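Local coordinates for mannose-6-phosphate isomerase (Bacillus subtilis, PDB 1QWR), which probably catalyses the reversible, zinc-dependent isomerisation of D-mannose 6-phosphate to D-fructose 6-phosphate, at residues P8-V14 against G50-N56; G21-L25 against S35-C41; Y229-S233 against K243-Q247; A265-F270 against P300-F306. All coordinates share one frame; numbering follows the deposited sequence.

Overall arrangement
Interactions 1 and 2 share neighbouring strands: 8-14 lies on strand 9-17, and 35-41 runs into its partner, strand 38-44. The two contacts touch where P13 packs on C41. Interaction 2 is the buried one, made of glycine backbone, a bridging water and L25. Interaction 1 is partly buried and relies on backbone bonds plus one asparagine amide. Interaction 3 lies across the chain's centre from interaction 2, at a more exposed spot with charges and waters, where a loop enters strand 233-237. Interaction 4 joins two loops of the cupin domain through a glutamine, and its M303 packs on P8 of interaction 1.

Interaction 1: P8-V14 against G50-N56; sequences PIFLTPV and GPSTVAN
The amide of N56 meets the phenyl ring of F10 at the ring's edge. OD1 of N56 lies in the plane of the ring, 3.6 Å from F10 CD2, and the amide and ring planes stand 76° apart. Beyond the two segments, F297 brings its own ring against that of F10. The N56 amide also grips the backbone at two points. OD1 of N56 accepts the N-H of F10, with F10 N 2.7 Å away. ND2 of N56 donates to P8 O at 3.2 Å; this bond is almost straight and lies in the amide plane. The amide reaches the backbone of P8 and F10 because CG of N56 sits between its own backbone N and carbonyl carbon (chi1 67°). Ordinary backbone bonds continue the pairing: A55 N to F10 O at 2.8 Å, and T12 N to T53 O at 2.9 Å. Between them L11 and V54 form an antiparallel non-hydrogen-bonded pair. A water bridges T12 O and T53 OG1. On the inner side, I9 CG2 packs on V54 CG1 at 3.9 Å, and both residues touch L67 of helix 64-70. Farther along, V14 CG2 rests on P51 O at 3.4 Å. S52 turns its hydroxyl elsewhere, to the backbone N of S45. With an alanine in place of N56, F10 N and P8 O would probably both lose their partner, and the start of the strand would be less firmly tied. The amide thus takes over the donor and acceptor roles of a peptide group, and it carries the antiparallel pairing past the short strand 53-54.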
loop_
_atom_site.group_PDB
_atom_site.type_symbol
_atom_site.label_atom_id
_atom_site.label_comp_id
_atom_site.label_asym_id
_atom_site.label_seq_id
_atom_site.Cartn_x
_atom_site.Cartn_y
_atom_site.Cartn_z
ATOM N N PRO A 8 -14.635 14.744 -5.577
ATOM C CA PRO A 8 -13.805 13.532 -5.551
ATOM C C PRO A 8 -12.984 13.375 -6.820
ATOM O O PRO A 8 -13.469 13.684 -7.917
ATOM C CB PRO A 8 -14.834 12.411 -5.380
ATOM C CG PRO A 8 -15.934 13.089 -4.598
ATOM C CD PRO A 8 -16.046 14.425 -5.293
ATOM N N ILE A 9 -11.748 12.891 -6.680
ATOM C CA ILE A 9 -10.883 12.700 -7.850
ATOM C C ILE A 9 -10.621 11.205 -7.970
ATOM O O ILE A 9 -9.854 10.656 -7.183
ATOM C CB ILE A 9 -9.544 13.459 -7.665
ATOM C CG1 ILE A 9 -9.825 14.948 -7.466
ATOM C CG2 ILE A 9 -8.601 13.210 -8.865
ATOM C CD1 ILE A 9 -8.632 15.708 -6.896
ATOM N N PHE A 10 -11.252 10.550 -8.940
ATOM C CA PHE A 10 -11.074 9.111 -9.104
ATOM C C PHE A 10 -9.838 8.831 -9.932
ATOM O O PHE A 10 -9.478 9.616 -10.817
ATOM C CB PHE A 10 -12.313 8.488 -9.759
ATOM C CG PHE A 10 -13.495 8.390 -8.832
ATOM C CD1 PHE A 10 -13.770 7.202 -8.152
ATOM C CD2 PHE A 10 -14.300 9.499 -8.599
ATOM C CE1 PHE A 10 -14.834 7.129 -7.236
ATOM C CE2 PHE A 10 -15.371 9.441 -7.685
ATOM C CZ PHE A 10 -15.632 8.251 -7.004
ATOM N N LEU A 11 -9.193 7.709 -9.632
ATOM C CA LEU A 11 -7.967 7.309 -10.301
ATOM C C LEU A 11 -8.110 5.999 -11.051
ATOM O O LEU A 11 -8.706 5.052 -10.563
ATOM C CB LEU A 11 -6.829 7.180 -9.273
ATOM C CG LEU A 11 -6.659 8.536 -8.575
ATOM C CD1 LEU A 11 -5.748 8.435 -7.389
ATOM C CD2 LEU A 11 -6.130 9.533 -9.616
ATOM N N THR A 12 -7.540 5.959 -12.245
ATOM C CA THR A 12 -7.579 4.750 -13.059
ATOM C C THR A 12 -6.386 3.911 -12.669
ATOM O O THR A 12 -5.256 4.389 -12.690
ATOM C CB THR A 12 -7.459 5.080 -14.538
ATOM O OG1 THR A 12 -8.613 5.820 -14.938
ATOM C CG2 THR A 12 -7.350 3.777 -15.366
ATOM N N PRO A 13 -6.616 2.639 -12.328
ATOM C CA PRO A 13 -5.534 1.734 -11.926
ATOM C C PRO A 13 -4.477 1.375 -12.980
ATOM O O PRO A 13 -4.755 1.299 -14.180
ATOM C CB PRO A 13 -6.284 0.504 -11.417
ATOM C CG PRO A 13 -7.565 0.510 -12.192
ATOM C CD PRO A 13 -7.931 1.977 -12.273
ATOM N N VAL A 14 -3.269 1.143 -12.485
ATOM C CA VAL A 14 -2.105 0.751 -13.271
ATOM C C VAL A 14 -1.784 -0.655 -12.766
ATOM O O VAL A 14 -1.964 -0.920 -11.577
ATOM C CB VAL A 14 -0.910 1.670 -12.942
ATOM C CG1 VAL A 14 0.361 1.161 -13.607
ATOM C CG2 VAL A 14 -1.226 3.086 -13.404
ATOM N N GLY A 50 4.755 4.236 -12.895
ATOM C CA GLY A 50 3.390 3.834 -13.155
ATOM C C GLY A 50 2.416 4.765 -12.465
ATOM O O GLY A 50 1.749 4.343 -11.530
ATOM N N PRO A 51 2.315 6.039 -12.894
ATOM C CA PRO A 51 1.382 6.959 -12.226
ATOM C C PRO A 51 -0.086 6.775 -12.609
ATOM O O PRO A 51 -0.415 6.403 -13.754
ATOM C CB PRO A 51 1.915 8.336 -12.613
ATOM C CG PRO A 51 2.414 8.097 -14.047
ATOM C CD PRO A 51 3.099 6.728 -13.948
ATOM N N SER A 52 -0.964 7.019 -11.636
ATOM C CA SER A 52 -2.397 6.931 -11.854
ATOM C C SER A 52 -2.820 8.102 -12.718
ATOM O O SER A 52 -2.219 9.159 -12.670
ATOM C CB SER A 52 -3.156 7.045 -10.527
ATOM O OG SER A 52 -2.726 6.076 -9.590
ATOM N N THR A 53 -3.879 7.922 -13.493
ATOM C CA THR A 53 -4.391 9.014 -14.306
ATOM C C THR A 53 -5.778 9.325 -13.765
ATOM O O THR A 53 -6.487 8.421 -13.337
ATOM C CB THR A 53 -4.502 8.611 -15.794
ATOM O OG1 THR A 53 -5.220 7.377 -15.902
ATOM C CG2 THR A 53 -3.131 8.428 -16.398
ATOM N N VAL A 54 -6.147 10.606 -13.748
ATOM C CA VAL A 54 -7.458 11.026 -13.266
ATOM C C VAL A 54 -8.538 10.472 -14.182
ATOM O O VAL A 54 -8.493 10.634 -15.413
ATOM C CB VAL A 54 -7.552 12.544 -13.213
ATOM C CG1 VAL A 54 -8.939 12.965 -12.760
ATOM C CG2 VAL A 54 -6.483 13.081 -12.279
ATOM N N ALA A 55 -9.513 9.823 -13.568
ATOM C CA ALA A 55 -10.582 9.164 -14.286
ATOM C C ALA A 55 -11.821 9.999 -14.542
ATOM O O ALA A 55 -12.655 9.619 -15.374
ATOM C CB ALA A 55 -10.976 7.874 -13.533
ATOM N N ASN A 56 -11.945 11.137 -13.865
ATOM C CA ASN A 56 -13.158 11.959 -14.005
ATOM C C ASN A 56 -12.924 13.439 -13.810
ATOM O O ASN A 56 -11.865 13.861 -13.347
ATOM C CB ASN A 56 -14.175 11.579 -12.936
ATOM C CG ASN A 56 -13.687 11.958 -11.531
ATOM O OD1 ASN A 56 -12.649 11.471 -11.085
ATOM N ND2 ASN A 56 -14.413 12.846 -10.850
HETATM O O HOH W 1 -3.893 5.300 -14.851
#

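Interaction 2: G21-L25 against S35-C41; sequences GGTAL and SESTGEC
T38 O is gripped by two donors. G22 N lies 3.2 Å from T38 O, well above its carbonyl plane. A water 2.9 Å from T38 O donates to it and accepts the N-H of L25 in the first turn of helix 24-29. The return bond is shorter: T38 N gives to G22 O at 2.8 Å, in the carbonyl plane and on a lone pair. G22 and T38 are thus a single antiparallel hydrogen-bonded pair. G21 passes so close to T38 and G39 that a CB on it would clash. OG1 of T38 stands anti to its carbonyl carbon (chi1 -63°) and donates to S35 O at 2.9 Å. This leaves CG2 of T38 to meet L25 CD1 at 3.8 Å. Replacing T38 by an alanine would probably leave S35 O without its hydroxyl donor and open a gap beside L25 CD1. L25 CD2 lies on C41 CB at 4.1 Å. T23 CG2 touches E36 OE1, an atom held by a salt bridge to R26. The side chain of E40 turns away to W42 and K88 and lies about 8 Å from that of H101, a zinc ligand. The backbone groups of G22 and T38 satisfy each other, and a water carries T38 O to L25 N, which ties the helix start to strand 38-44.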
loop_
_atom_site.group_PDB
_atom_site.type_symbol
_atom_site.label_atom_id
_atom_site.label_comp_id
_atom_site.label_asym_id
_atom_site.label_seq_id
_atom_site.Cartn_x
_atom_site.Cartn_y
_atom_site.Cartn_z
ATOM N N GLY A 21 2.322 -13.259 -8.962
ATOM C CA GLY A 21 0.974 -12.752 -9.161
ATOM C C GLY A 21 -0.013 -13.772 -9.704
ATOM O O GLY A 21 0.357 -14.892 -10.078
ATOM N N GLY A 22 -1.280 -13.375 -9.743
ATOM C CA GLY A 22 -2.330 -14.253 -10.237
ATOM C C GLY A 22 -3.400 -13.482 -10.990
ATOM O O GLY A 22 -3.090 -12.543 -11.716
ATOM N N THR A 23 -4.662 -13.879 -10.803
ATOM C CA THR A 23 -5.790 -13.230 -11.477
ATOM C C THR A 23 -6.815 -12.709 -10.470
ATOM O O THR A 23 -7.883 -12.260 -10.867
ATOM C CB THR A 23 -6.545 -14.219 -12.458
ATOM O OG1 THR A 23 -7.066 -15.323 -11.715
ATOM C CG2 THR A 23 -5.613 -14.756 -13.537
ATOM N N ALA A 24 -6.503 -12.754 -9.176
ATOM C CA ALA A 24 -7.460 -12.294 -8.169
ATOM C C ALA A 24 -7.933 -10.852 -8.379
ATOM O O ALA A 24 -9.057 -10.504 -8.001
ATOM C CB ALA A 24 -6.875 -12.459 -6.754
ATOM N N LEU A 25 -7.092 -10.014 -8.978
ATOM C CA LEU A 25 -7.487 -8.617 -9.199
ATOM C C LEU A 25 -8.634 -8.563 -10.202
ATOM O O LEU A 25 -9.495 -7.680 -10.145
ATOM C CB LEU A 25 -6.288 -7.791 -9.691
ATOM C CG LEU A 25 -5.264 -7.556 -8.572
ATOM C CD1 LEU A 25 -3.929 -7.057 -9.131
ATOM C CD2 LEU A 25 -5.854 -6.506 -7.603
ATOM N N SER A 35 -1.827 -9.642 -17.531
ATOM C CA SER A 35 -1.476 -11.048 -17.668
ATOM C C SER A 35 -2.186 -11.889 -16.625
ATOM O O SER A 35 -2.893 -11.359 -15.756
ATOM C CB SER A 35 0.048 -11.240 -17.563
ATOM O OG SER A 35 0.481 -11.454 -16.235
ATOM N N GLU A 36 -2.029 -13.205 -16.725
ATOM C CA GLU A 36 -2.650 -14.098 -15.755
ATOM C C GLU A 36 -1.752 -14.218 -14.518
ATOM O O GLU A 36 -2.029 -15.006 -13.611
ATOM C CB GLU A 36 -2.919 -15.470 -16.382
ATOM C CG GLU A 36 -3.727 -15.365 -17.668
ATOM C CD GLU A 36 -5.080 -14.697 -17.466
ATOM O OE1 GLU A 36 -5.980 -15.339 -16.891
ATOM O OE2 GLU A 36 -5.245 -13.523 -17.876
ATOM N N SER A 37 -0.675 -13.430 -14.496
ATOM C CA SER A 37 0.239 -13.382 -13.350
ATOM C C SER A 37 0.395 -11.915 -12.977
ATOM O O SER A 37 1.475 -11.359 -13.084
ATOM C CB SER A 37 1.623 -13.951 -13.696
ATOM O OG SER A 37 1.599 -15.364 -13.707
ATOM N N THR A 38 -0.701 -11.280 -12.564
ATOM C CA THR A 38 -0.651 -9.865 -12.194
ATOM C C THR A 38 -0.591 -9.788 -10.666
ATOM O O THR A 38 -1.523 -10.189 -9.979
ATOM C CB THR A 38 -1.904 -9.124 -12.740
ATOM O OG1 THR A 38 -1.890 -9.183 -14.182
ATOM C CG2 THR A 38 -1.918 -7.648 -12.293
ATOM N N GLY A 39 0.523 -9.285 -10.139
ATOM C CA GLY A 39 0.662 -9.205 -8.702
ATOM C C GLY A 39 0.288 -7.880 -8.077
ATOM O O GLY A 39 -0.154 -7.848 -6.926
ATOM N N GLU A 40 0.435 -6.785 -8.813
ATOM C CA GLU A 40 0.142 -5.490 -8.196
ATOM C C GLU A 40 -0.763 -4.554 -8.981
ATOM O O GLU A 40 -0.695 -4.474 -10.206
ATOM C CB GLU A 40 1.451 -4.734 -7.895
ATOM C CG GLU A 40 2.569 -5.582 -7.243
ATOM C CD GLU A 40 3.762 -4.756 -6.726
ATOM O OE1 GLU A 40 3.951 -3.598 -7.162
ATOM O OE2 GLU A 40 4.531 -5.284 -5.880
ATOM N N CYS A 41 -1.630 -3.873 -8.242
ATOM C CA CYS A 41 -2.469 -2.835 -8.799
ATOM C C CYS A 41 -1.958 -1.565 -8.094
ATOM O O CYS A 41 -2.099 -1.448 -6.878
ATOM C CB CYS A 41 -3.935 -3.031 -8.425
ATOM S SG CYS A 41 -4.976 -1.603 -8.879
HETATM O O HOH W 2 -4.389 -10.465 -10.000
#

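Interaction 3: Y229-S233 against K243-Q247; sequences YIDES and KTFVQ
The carboxylate of E232 meets both the lysine K243 and the edge of the F245 ring. OE2 of E232 lies in the plane of that ring, 3.6 Å from F245 CD1, with the carboxylate plane turned 61° from the ring. OE1 of E232 touches K243 CE at 3.4 Å, while K243 NZ stands 3.8 Å from the same oxygen, a long salt bridge. A water accepts from K243 NZ and bonds weakly to E232 OE2. Another water donates to F245 O and, again weakly, to E232 OE2. The glutamate reaches out because its chain is extended beyond CG (chi2 174°).

The backbones join at S233 and T244, an antiparallel hydrogen-bonded pair. T244 N gives to S233 O at 2.7 Å, and S233 N gives to T244 O at 3.2 Å. Here the loop after helix 214-220 enters strand 233-237, which pairs antiparallel with strand 240-247 of the cupin domain. F245 and V246 both face V253 in a classic beta bulge. I230 packs at this bulge. Its CG2 is tight against F245 O, at 3.0 Å, and lies 3.9 Å from V246 CG2. Both I230 and V246 also rest on Y169 of strand 167-170. The F245 ring stacks on F167 of that strand.

I230 and V246 thus pack as apolar groups. E232 and K243 are joined only loosely, directly and through a weakly held water, so their attraction is probably modest.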
loop_
_atom_site.group_PDB
_atom_site.type_symbol
_atom_site.label_atom_id
_atom_site.label_comp_id
_atom_site.label_asym_id
_atom_site.label_seq_id
_atom_site.Cartn_x
_atom_site.Cartn_y
_atom_site.Cartn_z
ATOM N N TYR A 229 5.692 -1.160 18.212
ATOM C CA TYR A 229 4.367 -1.285 18.783
ATOM C C TYR A 229 3.418 -0.197 18.320
ATOM O O TYR A 229 3.750 0.989 18.355
ATOM C CB TYR A 229 4.420 -1.273 20.309
ATOM C CG TYR A 229 3.089 -1.650 20.909
ATOM C CD1 TYR A 229 2.639 -2.969 20.860
ATOM C CD2 TYR A 229 2.243 -0.681 21.457
ATOM C CE1 TYR A 229 1.377 -3.321 21.337
ATOM C CE2 TYR A 229 0.978 -1.020 21.937
ATOM C CZ TYR A 229 0.551 -2.343 21.872
ATOM O OH TYR A 229 -0.701 -2.693 22.331
ATOM N N ILE A 230 2.234 -0.607 17.881
ATOM C CA ILE A 230 1.216 0.337 17.440
ATOM C C ILE A 230 -0.076 0.030 18.185
ATOM O O ILE A 230 -0.409 -1.126 18.431
ATOM C CB ILE A 230 0.941 0.255 15.910
ATOM C CG1 ILE A 230 2.175 0.695 15.114
ATOM C CG2 ILE A 230 -0.225 1.179 15.544
ATOM C CD1 ILE A 230 3.375 -0.222 15.240
ATOM N N ASP A 231 -0.798 1.076 18.552
ATOM C CA ASP A 231 -2.052 0.899 19.262
ATOM C C ASP A 231 -3.196 1.282 18.338
ATOM O O ASP A 231 -3.202 2.367 17.765
ATOM C CB ASP A 231 -2.069 1.768 20.523
ATOM C CG ASP A 231 -1.796 3.226 20.227
ATOM O OD1 ASP A 231 -0.725 3.528 19.661
ATOM O OD2 ASP A 231 -2.653 4.071 20.561
ATOM N N GLU A 232 -4.151 0.380 18.176
ATOM C CA GLU A 232 -5.294 0.657 17.321
ATOM C C GLU A 232 -6.428 1.203 18.184
ATOM O O GLU A 232 -6.451 0.989 19.399
ATOM C CB GLU A 232 -5.740 -0.616 16.609
ATOM C CG GLU A 232 -4.625 -1.325 15.866
ATOM C CD GLU A 232 -5.065 -2.649 15.289
ATOM O OE1 GLU A 232 -5.864 -3.352 15.948
ATOM O OE2 GLU A 232 -4.601 -3.001 14.186
ATOM N N SER A 233 -7.342 1.930 17.543
ATOM C CA SER A 233 -8.509 2.517 18.196
ATOM C C SER A 233 -9.703 2.337 17.279
ATOM O O SER A 233 -9.556 2.333 16.052
ATOM C CB SER A 233 -8.322 4.022 18.412
ATOM O OG SER A 233 -7.489 4.298 19.508
ATOM N N LYS A 243 -11.888 2.337 12.235
ATOM C CA LYS A 243 -10.760 1.767 12.970
ATOM C C LYS A 243 -9.550 2.562 12.527
ATOM O O LYS A 243 -9.363 2.786 11.310
ATOM C CB LYS A 243 -10.561 0.293 12.623
ATOM C CG LYS A 243 -9.466 -0.389 13.443
ATOM C CD LYS A 243 -9.710 -1.892 13.383
ATOM C CE LYS A 243 -8.744 -2.708 14.242
ATOM N NZ LYS A 243 -9.182 -4.160 14.187
ATOM N N THR A 244 -8.772 3.021 13.509
ATOM C CA THR A 244 -7.536 3.772 13.288
ATOM C C THR A 244 -6.424 2.743 13.489
ATOM O O THR A 244 -6.224 2.238 14.604
ATOM C CB THR A 244 -7.380 4.903 14.327
ATOM O OG1 THR A 244 -8.457 5.841 14.183
ATOM C CG2 THR A 244 -6.045 5.629 14.137
ATOM N N PHE A 245 -5.725 2.398 12.407
ATOM C CA PHE A 245 -4.663 1.394 12.491
ATOM C C PHE A 245 -3.338 1.977 12.937
ATOM O O PHE A 245 -2.586 1.341 13.676
ATOM C CB PHE A 245 -4.449 0.730 11.128
ATOM C CG PHE A 245 -5.604 -0.087 10.654
ATOM C CD1 PHE A 245 -5.971 -1.254 11.325
ATOM C CD2 PHE A 245 -6.298 0.274 9.494
ATOM C CE1 PHE A 245 -7.013 -2.056 10.847
ATOM C CE2 PHE A 245 -7.344 -0.522 9.002
ATOM C CZ PHE A 245 -7.702 -1.688 9.680
ATOM N N VAL A 246 -3.041 3.183 12.465
ATOM C CA VAL A 246 -1.789 3.816 12.803
ATOM C C VAL A 246 -1.822 5.288 12.439
ATOM O O VAL A 246 -2.551 5.723 11.528
ATOM C CB VAL A 246 -0.583 3.136 12.058
ATOM C CG1 VAL A 246 -0.667 3.406 10.535
ATOM C CG2 VAL A 246 0.734 3.639 12.629
ATOM N N GLN A 247 -1.055 6.058 13.197
ATOM C CA GLN A 247 -0.911 7.480 12.965
ATOM C C GLN A 247 0.582 7.681 13.096
ATOM O O GLN A 247 1.093 8.025 14.167
ATOM C CB GLN A 247 -1.703 8.260 14.011
ATOM C CG GLN A 247 -3.202 8.055 13.833
ATOM C CD GLN A 247 -4.030 8.864 14.808
ATOM O OE1 GLN A 247 -3.841 8.783 16.010
ATOM N NE2 GLN A 247 -4.965 9.642 14.285
HETATM O O HOH W 3 -6.734 -5.414 13.046
HETATM O O HOH W 4 -1.648 -1.270 14.367
#

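Interaction 4: A265-F270 against P300-F306; sequences AQDESF and PAQMPDF. With SO4 (sulfate ion), chain D.
CB, CG and NE2 of Q266 carry the contact with 300-306, while OE1 turns back to its own loop. CB of Q266 lies 3.7 Å from CB of M303, a selenomethionine whose side chain crosses that of Q266 at about a right angle. CG of Q266 stays close to M303 CB and sits 3.7 Å from P300 O. The chain leaves anti to the backbone N (chi1 -159°) and then bends (chi2 -53°), which brings the amide to the backbone N and O of E268. OE1 of Q266 accepts E268 N at 2.8 Å. NE2 of Q266 donates twice: to E268 O at 2.9 Å, and across the contact to P300 O at 3.0 Å in a nearly straight bond. P300 O is gripped from opposite faces of its plane, by this NE2 and by M303 N. The latter bond closes a type I turn from P300 to M303.

Two waters bridge the loops backbone to backbone. One joins Q266 N to M303 O, with D305 OD1 as a further partner. The other lies between E268 O and A301 O. A301 CB also rests on S269 O at 3.2 Å, and D305 OD1 touches A265 CB at 3.7 Å. A265 N donates to O3 of a sulfate at 3.1 Å, an ion probably from the crystallisation liquor that R237 also holds.

Each loop crosses between the two sheets of the cupin domain: one links strand 261-264 to 271-276, the other 296-299 to 306-309. Such paired crossings belong to the beta-sandwich jelly roll of cupins.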
loop_
_atom_site.group_PDB
_atom_site.type_symbol
_atom_site.label_atom_id
_atom_site.label_comp_id
_atom_site.label_asym_id
_atom_site.label_seq_id
_atom_site.Cartn_x
_atom_site.Cartn_y
_atom_site.Cartn_z
ATOM N N ALA A 265 -16.798 14.412 7.088
ATOM C CA ALA A 265 -16.157 15.703 6.901
ATOM C C ALA A 265 -14.761 15.331 6.416
ATOM O O ALA A 265 -14.257 14.249 6.738
ATOM C CB ALA A 265 -16.062 16.436 8.209
ATOM N N GLN A 266 -14.158 16.206 5.622
ATOM C CA GLN A 266 -12.815 15.978 5.107
ATOM C C GLN A 266 -12.014 17.086 5.763
ATOM O O GLN A 266 -11.961 18.199 5.251
ATOM C CB GLN A 266 -12.793 16.149 3.587
ATOM C CG GLN A 266 -11.616 15.454 2.892
ATOM C CD GLN A 266 -10.289 15.857 3.490
ATOM O OE1 GLN A 266 -9.887 15.374 4.550
ATOM N NE2 GLN A 266 -9.609 16.756 2.820
ATOM N N ASP A 267 -11.415 16.804 6.909
ATOM C CA ASP A 267 -10.673 17.864 7.591
ATOM C C ASP A 267 -9.164 17.750 7.488
ATOM O O ASP A 267 -8.452 18.441 8.204
ATOM C CB ASP A 267 -11.067 17.942 9.067
ATOM C CG ASP A 267 -12.524 18.318 9.266
ATOM O OD1 ASP A 267 -12.971 19.352 8.708
ATOM O OD2 ASP A 267 -13.226 17.575 9.986
ATOM N N GLU A 268 -8.673 16.879 6.608
ATOM C CA GLU A 268 -7.229 16.729 6.436
ATOM C C GLU A 268 -6.795 17.467 5.172
ATOM O O GLU A 268 -7.614 18.076 4.479
ATOM C CB GLU A 268 -6.851 15.245 6.306
ATOM C CG GLU A 268 -7.244 14.355 7.497
ATOM C CD GLU A 268 -6.613 14.794 8.815
ATOM O OE1 GLU A 268 -5.454 15.260 8.801
ATOM O OE2 GLU A 268 -7.279 14.660 9.872
ATOM N N SER A 269 -5.508 17.398 4.858
ATOM C CA SER A 269 -5.012 18.053 3.646
ATOM C C SER A 269 -5.643 17.407 2.411
ATOM O O SER A 269 -5.881 18.063 1.405
ATOM C CB SER A 269 -3.496 17.954 3.588
ATOM O OG SER A 269 -2.953 18.779 4.602
ATOM N N PHE A 270 -5.863 16.100 2.492
ATOM C CA PHE A 270 -6.546 15.328 1.450
ATOM C C PHE A 270 -6.670 13.904 1.981
ATOM O O PHE A 270 -5.913 13.508 2.872
ATOM C CB PHE A 270 -5.779 15.337 0.121
ATOM C CG PHE A 270 -4.382 14.805 0.216
ATOM C CD1 PHE A 270 -4.106 13.453 -0.029
ATOM C CD2 PHE A 270 -3.330 15.664 0.526
ATOM C CE1 PHE A 270 -2.795 12.969 0.032
ATOM C CE2 PHE A 270 -2.024 15.194 0.596
ATOM C CZ PHE A 270 -1.746 13.847 0.348
ATOM N N PRO A 300 -10.180 15.884 -2.026
ATOM C CA PRO A 300 -9.366 17.102 -1.939
ATOM C C PRO A 300 -9.507 17.904 -0.656
ATOM O O PRO A 300 -10.431 17.683 0.134
ATOM C CB PRO A 300 -9.804 17.892 -3.175
ATOM C CG PRO A 300 -11.227 17.539 -3.300
ATOM C CD PRO A 300 -11.234 16.035 -3.047
ATOM N N ALA A 301 -8.566 18.830 -0.459
ATOM C CA ALA A 301 -8.540 19.707 0.709
ATOM C C ALA A 301 -9.874 20.388 0.976
ATOM O O ALA A 301 -10.351 20.395 2.115
ATOM C CB ALA A 301 -7.453 20.770 0.539
ATOM N N GLN A 302 -10.467 20.961 -0.070
ATOM C CA GLN A 302 -11.741 21.673 0.072
ATOM C C GLN A 302 -13.002 20.832 -0.135
ATOM O O GLN A 302 -14.080 21.365 -0.395
ATOM C CB GLN A 302 -11.762 22.884 -0.871
ATOM C CG GLN A 302 -10.574 23.838 -0.675
ATOM C CD GLN A 302 -10.260 24.134 0.790
ATOM O OE1 GLN A 302 -11.164 24.363 1.610
ATOM N NE2 GLN A 302 -8.966 24.154 1.125
HETATM N N MSE A 303 -12.875 19.513 -0.027
HETATM C CA MSE A 303 -14.036 18.654 -0.192
HETATM C C MSE A 303 -15.124 19.086 0.801
HETATM O O MSE A 303 -14.841 19.256 1.999
HETATM C CB MSE A 303 -13.639 17.205 0.116
HETATM C CG MSE A 303 -14.786 16.210 -0.012
HETATM SE SE MSE A 303 -15.441 16.003 -1.851
HETATM C CE MSE A 303 -17.104 15.057 -1.323
ATOM N N PRO A 304 -16.369 19.291 0.322
ATOM C CA PRO A 304 -17.454 19.694 1.221
ATOM C C PRO A 304 -17.856 18.518 2.123
ATOM O O PRO A 304 -17.548 17.355 1.826
ATOM C CB PRO A 304 -18.603 20.050 0.271
ATOM C CG PRO A 304 -17.946 20.314 -1.045
ATOM C CD PRO A 304 -16.792 19.347 -1.093
ATOM N N ASP A 305 -18.537 18.810 3.226
ATOM C CA ASP A 305 -18.992 17.725 4.079
ATOM C C ASP A 305 -19.849 16.849 3.171
ATOM O O ASP A 305 -20.506 17.340 2.236
ATOM C CB ASP A 305 -19.807 18.255 5.259
ATOM C CG ASP A 305 -18.934 18.934 6.309
ATOM O OD1 ASP A 305 -17.705 19.040 6.103
ATOM O OD2 ASP A 305 -19.481 19.364 7.344
ATOM N N PHE A 306 -19.837 15.553 3.432
ATOM C CA PHE A 306 -20.562 14.613 2.588
ATOM C C PHE A 306 -21.123 13.433 3.371
ATOM O O PHE A 306 -20.873 13.292 4.564
ATOM C CB PHE A 306 -19.608 14.087 1.505
ATOM C CG PHE A 306 -18.402 13.349 2.049
ATOM C CD1 PHE A 306 -18.363 11.952 2.060
ATOM C CD2 PHE A 306 -17.304 14.055 2.537
ATOM C CE1 PHE A 306 -17.233 11.266 2.554
ATOM C CE2 PHE A 306 -16.174 13.390 3.031
ATOM C CZ PHE A 306 -16.141 11.997 3.040
HETATM S S SO4 D . -14.851 11.353 8.754
HETATM O O1 SO4 D . -13.443 11.775 8.907
HETATM O O2 SO4 D . -15.053 10.080 9.487
HETATM O O3 SO4 D . -15.763 12.394 9.274
HETATM O O4 SO4 D . -15.125 11.157 7.321
HETATM O O HOH W 5 -15.427 18.663 4.711
HETATM O O HOH W 6 -9.022 20.344 4.754
#